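Local coordinates for protein disulfide isomerase (Pseudomonas aeruginosa, PDB 4N30) that probably acts as a thiol-disulfide oxidoreductase of the DsbA subfamily, helping to introduce or rearrange disulfide bonds in proteins, at residues H98-A101 and A106-V109; F129-S132 and G138-G141. All blocks are in the same frame, centred on the assembly; numbering follows the deposited sequence. Where two conformers were deposited one is given.

Interaction 1 of 2, residues H98-A101 and A106-V109; sequences HGEA and ARLV
Glu100 and Arg107 stand seven residues apart on one continuous helix, residues 99-131, so that two turns separate them and their CA atoms are 10.7 Å from each other. The gap is spanned by the charged ends of two long side chains. With CG anti to the backbone N (chi1 -177°) and a bend at chi2, Glu100 brings its carboxylate to Arg107, whose chain runs extended from CG to NE and meets it at about a right angle. OE2 of Glu100 lies at the edge of the guanidinium, near its plane, and receives a weak, bent hydrogen bond from Arg107 NH1 at 3.4 Å; the same pair is a long salt bridge. The carboxylate and guanidinium planes are tilted by 24°, close to coplanar. A water lies between Glu100 OE1 and Arg107 NH2; its bond to OE1 is unusually short and therefore doubtful, that from NH2 weak. Glu100 has its stronger partner in Arg103, which forms a salt bridge with OE1, while Arg107 packs on Ile164 and Ile168 of helix 162-177. Glu100 adopts two conformations, and the bridge belongs to one of them, so it is probably not permanent. With the Glu100 charge shared with Arg103 and that of Arg107 with a weak, distant Asp165, this long surface ion pair is probably a loose electrostatic pairing and not a tight bridge.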
# COMPACT_ATOMS: atom_id res chain seq x y z
N HIS A 98 -16.39 1.64 1.32
CA HIS A 98 -16.05 1.96 -0.04
C HIS A 98 -16.40 0.91 -1.07
O HIS A 98 -16.14 1.10 -2.28
CB HIS A 98 -14.57 2.41 -0.13
CG HIS A 98 -14.25 3.60 0.66
ND1 HIS A 98 -15.00 4.76 0.79
CD2 HIS A 98 -13.11 3.79 1.37
CE1 HIS A 98 -14.31 5.63 1.60
NE2 HIS A 98 -13.17 5.03 1.94
N GLY A 99 -16.95 -0.20 -0.60
CA GLY A 99 -17.64 -1.19 -1.45
C GLY A 99 -16.78 -1.81 -2.55
O GLY A 99 -15.54 -1.97 -2.42
N GLU A 100 -17.45 -2.12 -3.62
CA GLU A 100 -16.85 -2.83 -4.71
C GLU A 100 -15.69 -2.07 -5.32
O GLU A 100 -14.70 -2.69 -5.74
CB GLU A 100 -17.95 -3.19 -5.76
CG GLU A 100 -17.43 -4.02 -6.96
CD GLU A 100 -16.77 -5.36 -6.55
OE1 GLU A 100 -16.91 -5.86 -5.44
OE2 GLU A 100 -15.95 -5.93 -7.34
N ALA A 101 -15.77 -0.79 -5.47
CA ALA A 101 -14.75 -0.01 -6.13
C ALA A 101 -13.41 -0.22 -5.48
O ALA A 101 -12.41 -0.41 -6.16
CB ALA A 101 -15.07 1.46 -6.08
N ALA A 106 -8.01 -2.65 -5.71
CA ALA A 106 -6.94 -3.42 -5.14
C ALA A 106 -6.48 -4.52 -6.14
O ALA A 106 -5.30 -4.79 -6.29
CB ALA A 106 -7.39 -3.99 -3.79
N ARG A 107 -7.46 -5.16 -6.74
CA ARG A 107 -7.10 -6.21 -7.70
C ARG A 107 -6.42 -5.63 -8.91
O ARG A 107 -5.45 -6.28 -9.43
CB ARG A 107 -8.36 -6.98 -8.08
CG ARG A 107 -9.04 -7.81 -6.98
CD ARG A 107 -10.31 -8.52 -7.39
NE ARG A 107 -11.14 -8.82 -6.28
CZ ARG A 107 -12.31 -8.20 -5.99
NH1 ARG A 107 -12.93 -7.41 -6.86
NH2 ARG A 107 -12.93 -8.64 -4.91
N LEU A 108 -6.81 -4.50 -9.41
CA LEU A 108 -6.17 -3.88 -10.56
C LEU A 108 -4.70 -3.60 -10.25
O LEU A 108 -3.82 -3.91 -11.09
CB LEU A 108 -6.82 -2.55 -10.94
CG LEU A 108 -8.14 -2.71 -11.61
CD1 LEU A 108 -8.75 -1.32 -11.79
CD2 LEU A 108 -8.01 -3.42 -12.94
N VAL A 109 -4.38 -3.15 -9.03
CA VAL A 109 -2.99 -2.76 -8.79
C VAL A 109 -2.11 -4.07 -8.65
O VAL A 109 -0.94 -4.11 -9.09
CB VAL A 109 -2.72 -1.78 -7.64
CG1 VAL A 109 -3.41 -0.47 -7.91
CG2 VAL A 109 -3.08 -2.36 -6.29
O HOH W 1 -16.33 -8.30 -5.40

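Interaction 2 of 2, residues F129-S132 and G138-G141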
# COMPACT_ATOMS: atom_id res chain seq x y z
N PHE A 129 -5.71 6.71 -7.99
CA PHE A 129 -6.05 7.86 -7.13
C PHE A 129 -6.43 9.08 -8.00
O PHE A 129 -7.30 9.86 -7.59
CB PHE A 129 -4.84 8.24 -6.21
CG PHE A 129 -4.75 7.47 -4.93
CD1 PHE A 129 -5.86 7.28 -4.13
CD2 PHE A 129 -3.52 7.00 -4.49
CE1 PHE A 129 -5.78 6.57 -2.92
CE2 PHE A 129 -3.43 6.30 -3.28
CZ PHE A 129 -4.58 6.09 -2.52
N ALA A 130 -5.82 9.24 -9.15
CA ALA A 130 -6.17 10.39 -10.03
C ALA A 130 -7.47 10.16 -10.72
O ALA A 130 -8.22 11.13 -10.89
CB ALA A 130 -5.08 10.55 -11.10
N GLN A 131 -7.81 8.97 -11.13
CA GLN A 131 -8.93 8.72 -12.02
C GLN A 131 -10.22 8.36 -11.31
O GLN A 131 -11.27 8.56 -11.89
CB GLN A 131 -8.53 7.62 -13.03
CG GLN A 131 -7.44 8.12 -14.01
CD GLN A 131 -7.03 7.06 -14.94
OE1 GLN A 131 -7.81 6.21 -15.34
NE2 GLN A 131 -5.74 7.12 -15.28
N SER A 132 -10.13 7.70 -10.16
CA SER A 132 -11.37 7.36 -9.42
C SER A 132 -12.13 8.59 -8.93
O SER A 132 -11.49 9.57 -8.50
CB SER A 132 -11.01 6.42 -8.26
OG SER A 132 -12.25 6.14 -7.63
N GLY A 138 -15.54 5.09 -7.37
CA GLY A 138 -14.75 4.22 -8.26
C GLY A 138 -14.37 4.89 -9.58
O GLY A 138 -14.64 6.08 -9.90
N LEU A 139 -13.71 4.07 -10.39
CA LEU A 139 -13.28 4.46 -11.75
C LEU A 139 -14.54 4.50 -12.63
O LEU A 139 -15.43 3.64 -12.52
CB LEU A 139 -12.32 3.42 -12.30
CG LEU A 139 -11.01 3.30 -11.53
CD1 LEU A 139 -10.28 1.99 -11.84
CD2 LEU A 139 -10.13 4.48 -11.89
N PRO A 140 -14.63 5.39 -13.59
CA PRO A 140 -15.76 5.39 -14.54
C PRO A 140 -15.81 4.08 -15.29
O PRO A 140 -14.80 3.61 -15.86
CB PRO A 140 -15.35 6.53 -15.47
CG PRO A 140 -14.66 7.51 -14.59
CD PRO A 140 -13.71 6.50 -13.83
N GLY A 141 -16.95 3.39 -15.27
CA GLY A 141 -17.10 2.11 -15.90
C GLY A 141 -16.22 1.02 -15.28
O GLY A 141 -15.93 -0.02 -15.90
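Ser132 sets its hydroxyl over one face of the peptide group joining Gly138 to Leu139: OG lies 3.1 Å from Gly138 C, almost straight above that carbon. From the rim of the same peptide, Gly138 O meets Ser132 CA at 3.5 Å in a CA-H...O contact. The exchange is reciprocated. Leu139 places CD2 over a face of the peptide between Gln131 and Ser132, almost straight above Ser132 N at 3.7 Å, and Pro140 CD approaches Gln131 O from that same side, off the peptide plane. CD2 also rests against Gln131 CB at 3.7 Å, where the branched end of the leucine reaches the helix end although its CB does not point there.

A chi1 of -180° turns the serine hydroxyl opposite its backbone nitrogen and onto Gly138, but the angles to Gly138 N and O are poor and its polar needs are met by others: it is hydrogen-bonded to Glu65 OE1 and to Gly134 N. Through its second oxygen, OE2, Glu65 accepts the N-H of Gly138, so one carboxylate grips both sides of the contact. The Gln131 amide finds its partner outside the contact, OE1 accepting from Asp145 N.

Ser132 is the first residue to leave helical angles after helix 99-131, and the returning chain packs back on the helix end through a hydroxyl over one peptide and a leucine methyl over another. The chain thus leaves the long helix and returns along it, in the helical region inserted into the thioredoxin fold of DsbA-like proteins, braced by Glu65, which directly precedes the probable redox CxxC motif.

Overall arrangement
Following strand 86-92, the chain enters helix 99-131, and interaction 1 closes within its first turns, spanning helix alone. The helix then runs on to its end, where interaction 2 closes the short loop of residues 133-137. The contacts are therefore in series, neither nesting nor crossing, yet they meet in space, their centres 10 Å apart. The returning chain lies back along the start of the helix: Ala101 CB packs on Gly138 CA at 3.5 Å, and Leu108 CD1 on Leu139 CD1. Interaction 2 holds the loop to the end of the helix and these packing contacts hold it near the start; the Cys111-Cys157 disulfide links the same helix to helix 151-160.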